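Local coordinates for metallo-beta-lactamase domain-containing protein 1 (Thermotoga maritima, PDB 1ZTC) that probably acts as a metal-dependent endoribonuclease of the metallo-beta-lactamase superfamily, working as a homodimer and holding two nickel ions per active site in this crystal, at residues 82-85 with 86-90; 52-55 with 56-59; 98-101 with 102-106; 122-125 with 126-129; 174-178 with 179-183. All coordinates share one frame; numbering follows the deposited sequence.

Contact 1: residues 82-85 with 86-90. With NI (nickel (II) ion), chain E; NI (nickel (II) ion), chain F.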
loop_
_atom_site.group_PDB
_atom_site.type_symbol
_atom_site.label_atom_id
_atom_site.label_comp_id
_atom_site.label_asym_id
_atom_site.label_seq_id
_atom_site.Cartn_x
_atom_site.Cartn_y
_atom_site.Cartn_z
ATOM N N VAL A 82 7.887 3.429 -21.420
ATOM C CA VAL A 82 8.587 4.373 -20.582
ATOM C C VAL A 82 7.640 4.971 -19.558
ATOM O O VAL A 82 7.182 6.087 -19.704
ATOM C CB VAL A 82 9.257 5.438 -21.465
ATOM C CG1 VAL A 82 10.001 6.472 -20.573
ATOM C CG2 VAL A 82 10.189 4.745 -22.404
ATOM N N HIS A 83 7.291 4.159 -18.559
ATOM C CA HIS A 83 6.558 4.590 -17.397
ATOM C C HIS A 83 7.421 4.203 -16.227
ATOM O O HIS A 83 7.997 3.092 -16.185
ATOM C CB HIS A 83 5.139 3.983 -17.281
ATOM C CG HIS A 83 4.121 4.653 -18.164
ATOM N ND1 HIS A 83 2.824 4.192 -18.300
ATOM C CD2 HIS A 83 4.223 5.716 -19.004
ATOM C CE1 HIS A 83 2.174 4.950 -19.172
ATOM N NE2 HIS A 83 3.000 5.882 -19.612
ATOM N N LEU A 84 7.496 5.108 -15.267
ATOM C CA LEU A 84 8.438 5.010 -14.165
ATOM C C LEU A 84 8.376 3.699 -13.372
ATOM O O LEU A 84 9.394 3.179 -12.923
ATOM C CB LEU A 84 8.172 6.174 -13.201
ATOM C CG LEU A 84 9.358 6.644 -12.378
ATOM C CD1 LEU A 84 10.544 7.022 -13.251
ATOM C CD2 LEU A 84 8.865 7.831 -11.517
ATOM N N ASP A 85 7.164 3.187 -13.177
ATOM C CA ASP A 85 6.959 1.943 -12.402
ATOM C C ASP A 85 7.517 0.686 -13.117
ATOM O O ASP A 85 7.717 -0.376 -12.498
ATOM C CB ASP A 85 5.473 1.781 -12.035
ATOM C CG ASP A 85 4.557 1.731 -13.257
ATOM O OD1 ASP A 85 4.677 2.586 -14.177
ATOM O OD2 ASP A 85 3.741 0.803 -13.308
ATOM N N HIS A 86 7.840 0.847 -14.397
ATOM C CA HIS A 86 8.499 -0.185 -15.211
ATOM C C HIS A 86 10.022 0.019 -15.399
ATOM O O HIS A 86 10.780 -0.946 -15.572
ATOM C CB HIS A 86 7.818 -0.198 -16.600
ATOM C CG HIS A 86 6.419 -0.712 -16.566
ATOM N ND1 HIS A 86 6.066 -1.926 -17.112
ATOM C CD2 HIS A 86 5.292 -0.203 -16.008
ATOM C CE1 HIS A 86 4.777 -2.136 -16.908
ATOM N NE2 HIS A 86 4.292 -1.120 -16.222
ATOM N N ILE A 87 10.463 1.270 -15.421
ATOM C CA ILE A 87 11.818 1.594 -15.826
ATOM C C ILE A 87 12.760 2.072 -14.719
ATOM O O ILE A 87 13.971 2.155 -14.944
ATOM C CB ILE A 87 11.826 2.672 -16.930
ATOM C CG1 ILE A 87 11.324 4.030 -16.375
ATOM C CG2 ILE A 87 11.009 2.213 -18.118
ATOM C CD1 ILE A 87 11.389 5.152 -17.325
ATOM N N PHE A 88 12.230 2.471 -13.577
ATOM C CA PHE A 88 13.058 3.169 -12.585
ATOM C C PHE A 88 14.356 2.417 -12.250
ATOM O O PHE A 88 15.457 3.016 -12.203
ATOM C CB PHE A 88 12.307 3.394 -11.274
ATOM C CG PHE A 88 13.161 4.041 -10.240
ATOM C CD1 PHE A 88 13.292 5.409 -10.206
ATOM C CD2 PHE A 88 13.908 3.274 -9.351
ATOM C CE1 PHE A 88 14.156 6.028 -9.308
ATOM C CE2 PHE A 88 14.772 3.887 -8.445
ATOM C CZ PHE A 88 14.874 5.263 -8.420
ATOM N N ASN A 89 14.223 1.118 -12.024
ATOM C CA ASN A 89 15.358 0.283 -11.587
ATOM C C ASN A 89 16.437 0.128 -12.650
ATOM O O ASN A 89 17.503 -0.417 -12.370
ATOM C CB ASN A 89 14.891 -1.110 -11.079
ATOM C CG ASN A 89 14.117 -1.040 -9.792
ATOM O OD1 ASN A 89 14.248 -0.087 -9.048
ATOM N ND2 ASN A 89 13.334 -2.089 -9.490
ATOM N N SER A 90 16.165 0.614 -13.865
ATOM C CA SER A 90 17.181 0.672 -14.941
ATOM C C SER A 90 18.456 1.395 -14.487
ATOM O O SER A 90 19.538 1.113 -14.977
ATOM C CB SER A 90 16.588 1.360 -16.163
ATOM O OG SER A 90 16.290 2.741 -15.931
HETATM NI NI NI E . 2.318 -0.285 -15.551
HETATM NI NI NI F . 2.049 2.151 -18.132
HETATM O O HOH W 1 0.709 1.441 -14.490
HETATM O O HOH W 2 2.874 2.080 -16.106
HETATM O O HOH W 3 0.320 2.751 -16.536
#

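Contact 2: residues 52-55 with 56-59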
loop_
_atom_site.group_PDB
_atom_site.type_symbol
_atom_site.label_atom_id
_atom_site.label_comp_id
_atom_site.label_asym_id
_atom_site.label_seq_id
_atom_site.Cartn_x
_atom_site.Cartn_y
_atom_site.Cartn_z
ATOM N N GLY A 52 11.507 -2.564 -13.228
ATOM C CA GLY A 52 10.614 -2.281 -12.164
ATOM C C GLY A 52 10.871 -0.996 -11.397
ATOM O O GLY A 52 11.584 -0.091 -11.833
ATOM N N ASN A 53 10.265 -0.937 -10.224
ATOM C CA ASN A 53 10.223 0.261 -9.433
ATOM C C ASN A 53 10.973 0.076 -8.114
ATOM O O ASN A 53 11.209 -1.032 -7.665
ATOM C CB ASN A 53 8.761 0.623 -9.172
ATOM C CG ASN A 53 8.588 2.040 -8.657
ATOM O OD1 ASN A 53 9.325 2.936 -9.063
ATOM N ND2 ASN A 53 7.703 2.210 -7.653
ATOM N N LEU A 54 11.338 1.199 -7.516
ATOM C CA LEU A 54 12.107 1.265 -6.314
ATOM C C LEU A 54 11.533 0.417 -5.180
ATOM O O LEU A 54 12.269 -0.175 -4.385
ATOM C CB LEU A 54 12.174 2.737 -5.881
ATOM C CG LEU A 54 12.978 3.052 -4.621
ATOM C CD1 LEU A 54 14.413 2.612 -4.797
ATOM C CD2 LEU A 54 12.903 4.555 -4.307
ATOM N N SER A 55 10.211 0.366 -5.102
ATOM C CA SER A 55 9.533 -0.353 -4.060
ATOM C C SER A 55 9.763 -1.891 -4.053
ATOM O O SER A 55 9.520 -2.539 -3.030
ATOM C CB SER A 55 8.037 -0.005 -4.102
ATOM O OG SER A 55 7.439 -0.400 -5.318
ATOM N N SER A 56 10.241 -2.442 -5.180
ATOM C CA SER A 56 10.617 -3.857 -5.291
ATOM C C SER A 56 12.060 -4.179 -4.872
ATOM O O SER A 56 12.513 -5.311 -5.026
ATOM C CB SER A 56 10.414 -4.330 -6.726
ATOM O OG SER A 56 9.043 -4.316 -7.029
HETATM N N MSE A 57 12.760 -3.201 -4.310
HETATM C CA MSE A 57 14.176 -3.330 -4.010
HETATM C C MSE A 57 14.513 -4.509 -3.094
HETATM O O MSE A 57 15.519 -5.183 -3.315
HETATM C CB MSE A 57 14.752 -2.016 -3.419
HETATM C CG MSE A 57 14.169 -1.645 -2.052
HETATM SE SE MSE A 57 14.880 0.079 -1.448
HETATM C CE MSE A 57 13.065 0.993 -1.024
ATOM N N ASP A 58 13.701 -4.771 -2.076
ATOM C CA ASP A 58 13.982 -5.909 -1.183
ATOM C C ASP A 58 13.762 -7.244 -1.901
ATOM O O ASP A 58 14.496 -8.189 -1.680
ATOM C CB ASP A 58 13.107 -5.899 0.064
ATOM C CG ASP A 58 13.353 -4.685 0.951
ATOM O OD1 ASP A 58 14.472 -4.120 0.868
ATOM O OD2 ASP A 58 12.424 -4.335 1.734
ATOM N N GLU A 59 12.725 -7.325 -2.733
ATOM C CA GLU A 59 12.479 -8.563 -3.471
ATOM C C GLU A 59 13.596 -8.819 -4.474
ATOM O O GLU A 59 14.058 -9.961 -4.627
ATOM C CB GLU A 59 11.118 -8.569 -4.185
ATOM C CG GLU A 59 10.722 -9.981 -4.658
ATOM C CD GLU A 59 9.276 -10.106 -5.152
ATOM O OE1 GLU A 59 8.591 -9.057 -5.348
ATOM O OE2 GLU A 59 8.839 -11.273 -5.308
HETATM O O HOH W 4 8.779 -3.553 -9.706
HETATM O O HOH W 5 10.642 -4.806 -1.901
#

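Contact 3: residues 98-101 with 102-106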
loop_
_atom_site.group_PDB
_atom_site.type_symbol
_atom_site.label_atom_id
_atom_site.label_comp_id
_atom_site.label_asym_id
_atom_site.label_seq_id
_atom_site.Cartn_x
_atom_site.Cartn_y
_atom_site.Cartn_z
ATOM N N PHE A 98 20.165 -0.974 -23.389
ATOM C CA PHE A 98 18.756 -0.731 -23.201
ATOM C C PHE A 98 18.010 -0.749 -24.507
ATOM O O PHE A 98 18.498 -0.212 -25.489
ATOM C CB PHE A 98 18.558 0.612 -22.488
ATOM C CG PHE A 98 19.139 0.623 -21.115
ATOM C CD1 PHE A 98 18.438 0.061 -20.062
ATOM C CD2 PHE A 98 20.414 1.136 -20.882
ATOM C CE1 PHE A 98 18.969 0.017 -18.786
ATOM C CE2 PHE A 98 20.959 1.093 -19.599
ATOM C CZ PHE A 98 20.226 0.526 -18.552
ATOM N N TYR A 99 16.816 -1.360 -24.516
ATOM C CA TYR A 99 16.016 -1.498 -25.751
ATOM C C TYR A 99 14.651 -0.909 -25.509
ATOM O O TYR A 99 13.983 -1.255 -24.527
ATOM C CB TYR A 99 15.838 -2.965 -26.166
ATOM C CG TYR A 99 17.112 -3.746 -26.376
ATOM C CD1 TYR A 99 17.922 -4.065 -25.300
ATOM C CD2 TYR A 99 17.478 -4.216 -27.635
ATOM C CE1 TYR A 99 19.066 -4.792 -25.452
ATOM C CE2 TYR A 99 18.659 -4.946 -27.811
ATOM C CZ TYR A 99 19.442 -5.227 -26.698
ATOM O OH TYR A 99 20.604 -5.946 -26.793
ATOM N N VAL A 100 14.230 -0.058 -26.431
ATOM C CA VAL A 100 13.008 0.726 -26.277
ATOM C C VAL A 100 12.534 1.141 -27.672
ATOM O O VAL A 100 13.358 1.323 -28.571
ATOM C CB VAL A 100 13.267 2.002 -25.367
ATOM C CG1 VAL A 100 14.264 2.917 -25.984
ATOM C CG2 VAL A 100 12.000 2.762 -25.048
ATOM N N HIS A 101 11.220 1.283 -27.842
ATOM C CA HIS A 101 10.668 1.716 -29.118
ATOM C C HIS A 101 11.071 3.148 -29.419
ATOM O O HIS A 101 10.986 4.033 -28.555
ATOM C CB HIS A 101 9.133 1.578 -29.159
ATOM C CG HIS A 101 8.564 1.733 -30.542
ATOM N ND1 HIS A 101 8.456 2.955 -31.167
ATOM C CD2 HIS A 101 8.148 0.810 -31.447
ATOM C CE1 HIS A 101 7.971 2.783 -32.387
ATOM N NE2 HIS A 101 7.769 1.491 -32.577
ATOM N N GLU A 102 11.482 3.381 -30.664
ATOM C CA GLU A 102 12.044 4.661 -31.093
ATOM C C GLU A 102 11.158 5.884 -30.835
ATOM O O GLU A 102 11.662 6.987 -30.603
ATOM C CB GLU A 102 12.415 4.594 -32.592
ATOM C CG GLU A 102 11.250 4.220 -33.522
ATOM C CD GLU A 102 11.613 4.224 -34.988
ATOM O OE1 GLU A 102 12.789 4.479 -35.340
ATOM O OE2 GLU A 102 10.699 3.960 -35.794
ATOM N N VAL A 103 9.843 5.692 -30.811
ATOM C CA VAL A 103 8.924 6.813 -30.724
ATOM C C VAL A 103 8.882 7.432 -29.303
ATOM O O VAL A 103 8.295 8.482 -29.107
ATOM C CB VAL A 103 7.531 6.396 -31.323
ATOM C CG1 VAL A 103 6.750 5.573 -30.381
ATOM C CG2 VAL A 103 6.724 7.575 -31.752
ATOM N N TYR A 104 9.582 6.828 -28.342
ATOM C CA TYR A 104 9.728 7.428 -27.013
ATOM C C TYR A 104 10.437 8.773 -27.110
ATOM O O TYR A 104 10.143 9.687 -26.348
ATOM C CB TYR A 104 10.446 6.486 -26.030
ATOM C CG TYR A 104 11.921 6.732 -25.816
ATOM C CD1 TYR A 104 12.869 6.172 -26.657
ATOM C CD2 TYR A 104 12.365 7.537 -24.770
ATOM C CE1 TYR A 104 14.229 6.411 -26.469
ATOM C CE2 TYR A 104 13.730 7.775 -24.568
ATOM C CZ TYR A 104 14.657 7.209 -25.412
ATOM O OH TYR A 104 16.009 7.446 -25.215
ATOM N N LYS A 105 11.364 8.886 -28.055
ATOM C CA LYS A 105 12.085 10.143 -28.275
ATOM C C LYS A 105 11.196 11.321 -28.698
ATOM O O LYS A 105 11.628 12.465 -28.620
ATOM C CB LYS A 105 13.188 9.940 -29.308
ATOM C CG LYS A 105 14.361 9.173 -28.749
ATOM C CD LYS A 105 15.532 9.112 -29.719
ATOM C CE LYS A 105 16.876 9.232 -28.969
ATOM N NZ LYS A 105 17.139 8.105 -28.000
ATOM N N THR A 106 9.962 11.055 -29.126
ATOM C CA THR A 106 9.037 12.112 -29.528
ATOM C C THR A 106 8.219 12.670 -28.373
ATOM O O THR A 106 7.450 13.602 -28.576
ATOM C CB THR A 106 8.057 11.648 -30.638
ATOM O OG1 THR A 106 7.066 10.739 -30.125
ATOM C CG2 THR A 106 8.810 10.980 -31.781
#

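Contact 4: residues 122-125 with 126-129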
loop_
_atom_site.group_PDB
_atom_site.type_symbol
_atom_site.label_atom_id
_atom_site.label_comp_id
_atom_site.label_asym_id
_atom_site.label_seq_id
_atom_site.Cartn_x
_atom_site.Cartn_y
_atom_site.Cartn_z
ATOM N N LYS A 122 16.127 12.111 -15.429
ATOM C CA LYS A 122 17.304 11.517 -14.816
ATOM C C LYS A 122 17.414 10.032 -15.141
ATOM O O LYS A 122 18.472 9.553 -15.454
ATOM C CB LYS A 122 17.298 11.766 -13.318
ATOM C CG LYS A 122 17.556 13.259 -13.019
ATOM C CD LYS A 122 17.218 13.602 -11.539
ATOM C CE LYS A 122 18.446 13.911 -10.700
ATOM N NZ LYS A 122 19.467 14.742 -11.406
ATOM N N VAL A 123 16.321 9.305 -15.055
ATOM C CA VAL A 123 16.346 7.875 -15.386
ATOM C C VAL A 123 16.757 7.662 -16.837
ATOM O O VAL A 123 17.693 6.938 -17.133
ATOM C CB VAL A 123 14.959 7.210 -15.156
ATOM C CG1 VAL A 123 14.962 5.762 -15.654
ATOM C CG2 VAL A 123 14.600 7.250 -13.697
ATOM N N ILE A 124 16.065 8.339 -17.742
ATOM C CA ILE A 124 16.301 8.195 -19.175
ATOM C C ILE A 124 17.723 8.570 -19.547
ATOM O O ILE A 124 18.336 7.893 -20.345
ATOM C CB ILE A 124 15.315 9.042 -19.985
ATOM C CG1 ILE A 124 13.915 8.445 -19.889
ATOM C CG2 ILE A 124 15.756 9.205 -21.465
ATOM C CD1 ILE A 124 12.811 9.414 -20.247
ATOM N N SER A 125 18.255 9.629 -18.924
ATOM C CA SER A 125 19.637 10.048 -19.146
ATOM C C SER A 125 20.684 9.042 -18.716
ATOM O O SER A 125 21.817 9.135 -19.146
ATOM C CB SER A 125 19.920 11.343 -18.382
ATOM O OG SER A 125 19.221 12.385 -19.007
ATOM N N SER A 126 20.329 8.127 -17.828
ATOM C CA SER A 126 21.269 7.148 -17.344
ATOM C C SER A 126 21.535 6.045 -18.364
ATOM O O SER A 126 22.497 5.299 -18.212
ATOM C CB SER A 126 20.763 6.544 -16.019
ATOM O OG SER A 126 19.737 5.563 -16.209
ATOM N N TRP A 127 20.692 5.935 -19.395
ATOM C CA TRP A 127 20.851 4.879 -20.405
ATOM C C TRP A 127 21.925 5.290 -21.393
ATOM O O TRP A 127 21.665 6.091 -22.292
ATOM C CB TRP A 127 19.565 4.633 -21.171
ATOM C CG TRP A 127 18.373 4.396 -20.297
ATOM C CD1 TRP A 127 18.372 3.960 -19.001
ATOM C CD2 TRP A 127 17.013 4.584 -20.664
ATOM N NE1 TRP A 127 17.074 3.861 -18.529
ATOM C CE2 TRP A 127 16.220 4.246 -19.531
ATOM C CE3 TRP A 127 16.377 5.018 -21.835
ATOM C CZ2 TRP A 127 14.824 4.348 -19.537
ATOM C CZ3 TRP A 127 14.987 5.104 -21.849
ATOM C CH2 TRP A 127 14.227 4.764 -20.709
ATOM N N LYS A 128 23.122 4.739 -21.244
ATOM C CA LYS A 128 24.238 5.161 -22.098
ATOM C C LYS A 128 24.250 4.425 -23.448
ATOM O O LYS A 128 24.586 5.009 -24.445
ATOM C CB LYS A 128 25.574 5.027 -21.357
ATOM C CG LYS A 128 25.653 5.805 -20.011
ATOM C CD LYS A 128 25.318 7.318 -20.150
ATOM C CE LYS A 128 25.098 7.986 -18.773
ATOM N NZ LYS A 128 24.583 9.401 -18.842
ATOM N N ASN A 129 23.847 3.162 -23.481
ATOM C CA ASN A 129 23.762 2.428 -24.735
ATOM C C ASN A 129 22.339 1.980 -24.932
ATOM O O ASN A 129 21.790 1.188 -24.128
ATOM C CB ASN A 129 24.697 1.233 -24.731
ATOM C CG ASN A 129 26.138 1.646 -24.568
ATOM O OD1 ASN A 129 26.705 1.523 -23.485
ATOM N ND2 ASN A 129 26.726 2.183 -25.631
#

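Contact 5: residues 174-178 with 179-183. With NI (nickel (II) ion), chain F; NI (nickel (II) ion), chain E.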
loop_
_atom_site.group_PDB
_atom_site.type_symbol
_atom_site.label_atom_id
_atom_site.label_comp_id
_atom_site.label_asym_id
_atom_site.label_seq_id
_atom_site.Cartn_x
_atom_site.Cartn_y
_atom_site.Cartn_z
ATOM N N ASP A 174 1.380 -3.191 -20.440
ATOM C CA ASP A 174 0.209 -2.534 -19.890
ATOM C C ASP A 174 -0.998 -2.467 -20.796
ATOM O O ASP A 174 -1.990 -1.847 -20.435
ATOM C CB ASP A 174 0.593 -1.139 -19.445
ATOM C CG ASP A 174 1.067 -1.104 -18.002
ATOM O OD1 ASP A 174 0.868 -2.049 -17.241
ATOM O OD2 ASP A 174 1.588 -0.087 -17.605
ATOM N N ILE A 175 -0.934 -3.097 -21.966
ATOM C CA ILE A 175 -2.144 -3.263 -22.750
ATOM C C ILE A 175 -3.144 -4.185 -22.011
ATOM O O ILE A 175 -4.334 -4.104 -22.261
ATOM C CB ILE A 175 -1.853 -3.801 -24.169
ATOM C CG1 ILE A 175 -1.180 -5.168 -24.089
ATOM C CG2 ILE A 175 -1.003 -2.788 -24.944
ATOM C CD1 ILE A 175 -0.978 -5.831 -25.432
ATOM N N THR A 176 -2.640 -5.089 -21.163
ATOM C CA THR A 176 -3.463 -5.909 -20.276
ATOM C C THR A 176 -2.751 -5.927 -18.908
ATOM O O THR A 176 -1.902 -6.767 -18.647
ATOM C CB THR A 176 -3.590 -7.370 -20.746
ATOM O OG1 THR A 176 -2.282 -7.892 -21.011
ATOM C CG2 THR A 176 -4.470 -7.501 -21.966
ATOM N N PRO A 177 -3.061 -4.963 -18.059
ATOM C CA PRO A 177 -2.266 -4.806 -16.827
ATOM C C PRO A 177 -2.395 -5.948 -15.824
ATOM O O PRO A 177 -1.445 -6.223 -15.070
ATOM C CB PRO A 177 -2.751 -3.468 -16.256
ATOM C CG PRO A 177 -3.974 -3.160 -16.932
ATOM C CD PRO A 177 -4.021 -3.872 -18.252
ATOM N N ASN A 178 -3.543 -6.626 -15.847
ATOM C CA ASN A 178 -3.821 -7.671 -14.909
ATOM C C ASN A 178 -4.814 -8.680 -15.476
ATOM O O ASN A 178 -5.277 -8.545 -16.593
ATOM C CB ASN A 178 -4.320 -7.071 -13.584
ATOM C CG ASN A 178 -5.529 -6.177 -13.770
ATOM O OD1 ASN A 178 -6.403 -6.463 -14.571
ATOM N ND2 ASN A 178 -5.561 -5.074 -13.046
ATOM N N ARG A 179 -5.103 -9.707 -14.702
ATOM C CA ARG A 179 -5.998 -10.791 -15.138
ATOM C C ARG A 179 -7.389 -10.308 -15.499
ATOM O O ARG A 179 -7.982 -10.755 -16.485
ATOM C CB ARG A 179 -6.115 -11.838 -14.023
ATOM C CG ARG A 179 -4.789 -12.553 -13.737
ATOM C CD ARG A 179 -4.810 -13.308 -12.393
ATOM N NE ARG A 179 -3.617 -14.144 -12.291
ATOM C CZ ARG A 179 -3.520 -15.206 -11.492
ATOM N NH1 ARG A 179 -4.533 -15.540 -10.713
ATOM N NH2 ARG A 179 -2.410 -15.946 -11.473
ATOM N N LEU A 180 -7.924 -9.393 -14.712
ATOM C CA LEU A 180 -9.264 -8.862 -15.019
ATOM C C LEU A 180 -9.308 -8.200 -16.392
ATOM O O LEU A 180 -10.294 -8.338 -17.122
ATOM C CB LEU A 180 -9.768 -7.866 -13.957
ATOM C CG LEU A 180 -10.063 -8.388 -12.542
ATOM C CD1 LEU A 180 -10.942 -7.371 -11.765
ATOM C CD2 LEU A 180 -10.727 -9.810 -12.515
ATOM N N SER A 181 -8.259 -7.484 -16.769
ATOM C CA SER A 181 -8.292 -6.822 -18.082
ATOM C C SER A 181 -8.266 -7.856 -19.178
ATOM O O SER A 181 -8.899 -7.704 -20.223
ATOM C CB SER A 181 -7.145 -5.830 -18.253
ATOM O OG SER A 181 -5.917 -6.471 -18.065
ATOM N N TYR A 182 -7.540 -8.943 -18.946
ATOM C CA TYR A 182 -7.527 -10.036 -19.892
ATOM C C TYR A 182 -8.896 -10.706 -19.987
ATOM O O TYR A 182 -9.370 -11.024 -21.064
ATOM C CB TYR A 182 -6.439 -11.050 -19.513
ATOM C CG TYR A 182 -6.509 -12.358 -20.280
ATOM C CD1 TYR A 182 -6.204 -12.407 -21.631
ATOM C CD2 TYR A 182 -6.880 -13.542 -19.646
ATOM C CE1 TYR A 182 -6.270 -13.575 -22.335
ATOM C CE2 TYR A 182 -6.928 -14.738 -20.341
ATOM C CZ TYR A 182 -6.626 -14.746 -21.693
ATOM O OH TYR A 182 -6.680 -15.922 -22.390
ATOM N N TYR A 183 -9.520 -10.963 -18.847
ATOM C CA TYR A 183 -10.864 -11.539 -18.862
ATOM C C TYR A 183 -11.861 -10.625 -19.583
ATOM O O TYR A 183 -12.772 -11.102 -20.229
ATOM C CB TYR A 183 -11.397 -11.825 -17.446
ATOM C CG TYR A 183 -10.570 -12.780 -16.599
ATOM C CD1 TYR A 183 -9.918 -13.880 -17.156
ATOM C CD2 TYR A 183 -10.472 -12.592 -15.216
ATOM C CE1 TYR A 183 -9.179 -14.753 -16.355
ATOM C CE2 TYR A 183 -9.731 -13.457 -14.415
ATOM C CZ TYR A 183 -9.095 -14.527 -14.992
ATOM O OH TYR A 183 -8.368 -15.361 -14.188
HETATM NI NI NI F . 2.049 2.151 -18.132
HETATM NI NI NI E . 2.318 -0.285 -15.551
HETATM O O HOH W 1 0.709 1.441 -14.490
HETATM O O HOH W 2 2.874 2.080 -16.106
HETATM O O HOH W 3 0.320 2.751 -16.536
#

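Contact 1: residues 82-85 with 86-90
His83 and His86 reach the two nickel ions from one turn of backbone: His83 ND1 binds the nickel of chain F at 2.2 Å, and His86 NE2 binds the nickel of chain E at 2.2 Å. Asp85 CG lies between its backbone N and carbonyl carbon (chi1 59°), which carries the carboxylate alongside His86, its plane turned 89° from the imidazole. Asp85 OD2 stands a longer 2.9 Å from the chain E nickel, while Asp85 OD1 accepts from water 2, which bridges both metals, at 2.7 Å. Behind this shell, His86 ND1 hydrogen-bonds to Asp50, which fixes the rotation of the ring. The backbone sets the spacing: His83, at the N-cap, takes the His86 N-H on its carbonyl oxygen at 2.9 Å, and Phe88 N donates to Leu84 O one turn on. Farther out, Ile87 CD1 packs on Val82 CG1 at 3.8 Å. With His81, residues His83, Asp85 and His86 spell HxHxDH, the signature metal-binding motif of the metallo-beta-lactamase superfamily.

Contact 2: residues 52-55 with 56-59
Met57, a selenomethionine here, curls its side chain over the carbonyl oxygen of Leu54. CB sits 3.2 Å from Leu54 O, and CG stays close to the same oxygen because it is tucked between the backbone N and the carbonyl carbon (chi1 65°). The selenium follows, with SE 3.9 Å from Leu54 O. A bend at chi3 (128°) then swings the terminal methyl back, so that CE comes to 3.6 Å from Leu54 O and meets Leu54 CG at 4.1 Å. The two side chains run side by side in the same direction. Leu54 O is also the acceptor for Met57 N, and Asn53 O takes Ser56 N at 3.0 Å with a fairly straight bond (159°). Ser56 occupies the N-cap of helix 57-67, yet its side chain makes no capping bond. Its OG instead accepts from water 4 at 2.8 Å, and that water accepts in turn from Asn53 N. The chemistry is divided: water and backbone bonds satisfy polar atoms at the 3-10 entry to the helix, while Leu54 and Met57 pack as apolar side chains against the second subunit, Leu54 on its Asn53 and Met57 on its Leu84.

Contact 3: residues 98-101 with 102-106
Two torsions of His101 set up the contact: chi1 (-168°) places the ring beside the carbonyl carbon, and chi2 (-75°) turns ND1 toward the next turn, where it accepts from Val103 N at 3.1 Å. The bond is nearly straight (170° at the hydrogen), with Val103 N tilted slightly from the imidazole plane. Val103 also packs closely on the ring, its CG1 3.2 Å from His101 ND1. With ND1 accepting, NE2 can give its hydrogen to Lys134 O, a weak bond, and the ring stacks on His148. All this happens where strand 97-101, a parallel inner strand of the six-stranded sheet of the metallo-beta-lactamase fold, runs out into a 3-10 turn. His101 O receives Tyr104 N at 3.1 Å from above the carbonyl plane. The same oxygen lies at the edge of the Tyr104 ring, in its plane, 3.4 Å from CD1. Val100 crosses the tyrosine at about a right angle, its CG1 3.5 Å from Tyr104 CE1. Lys105 lays CG over one face of the phenol ring and curls back, so that Lys105 NZ donates to Tyr104 OH at 3.1 Å. The Glu102 carboxylate forms a salt bridge with Lys134.

Contact 4: residues 122-125 with 126-129
Trp127 lays one face of its indole against Val123 and Ile124 of helix 114-125. Ile124 CA sits 3.9 Å from the centroid of the Trp127 six-membered ring and only 8° off its normal, a CH-pi contact. Val123 O rests over the same face nearer the rim, 3.4 Å above the plane. Farther out, Ile124 CG1 meets Trp127 CH2 at 3.8 Å, and Val123 CG1 touches CZ2. Ser126 works on the carbonyl that Trp127 covers: with OG between the backbone N and the carbonyl carbon (chi1 78°), Ser126 OG donates to Val123 O at 2.6 Å in the carbonyl plane. Ser126 N grips the same oxygen at 3.0 Å, coming from well above that plane. Ser125 gives its carbonyl oxygen to Lys128, whose chain bends at chi2 to bring NZ to 2.8 Å from Ser125 O. The lysine charge may offset the partial negative charge of the carbonyls here. Trp127 NE1, for its part, hydrogen-bonds to Ser90 OG, just beyond helix 84-87, and the indole stacks on Phe98 of strand 97-101. The segment thus wedges the tryptophan between helix and sheet just before the chain enters strand 130-133, outermost in this chain's sheet.

Contact 5: residues 174-178 with 179-183
The N-cap of helix 179-187 is made by Asn178, with Ser181 three residues on as its main partner. The asparagine holds CG between the backbone N and the carbonyl carbon (chi1 56°), which turns OD1 back over the first turn to take Ser181 N at 3.1 Å. The donor lies nearly on the extension of the Asn178 CG-OD1 bond (171°), and the capping bond holds a first-turn amide whose other bond, to Asn178 O, is weak. Ser181 returns a bond: its OG donates to Asn178 O at 2.6 Å, tilted modestly from the carbonyl plane. Tyr182 N reaches that oxygen too, at 3.3 Å and in the plane, so Asn178 O is gripped twice. The serine hydroxyl is packed against the preceding residues, with Pro177 CD 3.2 Å from Ser181 OG and Thr176 CB at its flank. Arg179 fastens the helix start to the 212-214 loop, its N bonding to Asp212, NE to Ala213 O and NH2 to Pro214 O. Upstream, the same segment begins at the dinuclear centre of the metallo-beta-lactamase fold, where a single oxygen, Asp174 OD2, bridges both nickel ions and stands 2.2 Å from the one in chain E.

In the fold
Contacts 1 and 5 meet at the dinuclear nickel centre: their centres are about 19 Å apart, yet they share both metals and waters 1 to 3, and His86 NE2 is 3.2 Å from Asp174 OD2. Contact 2 lies about 11 Å from contact 1, centre to centre, joined through Asn89 N to Gly52 O and Gly52 N to His86 O, each 2.9 Å and probably hydrogen bonds; both contacts reach the second subunit. Contacts 3 and 4 both touch contact 1 and pack on each other, centres about 12 Å apart. Phe98 N probably bonds to Asn129 O at 2.8 Å. Contact 4 lies farthest from contact 5, about 29 Å between centres.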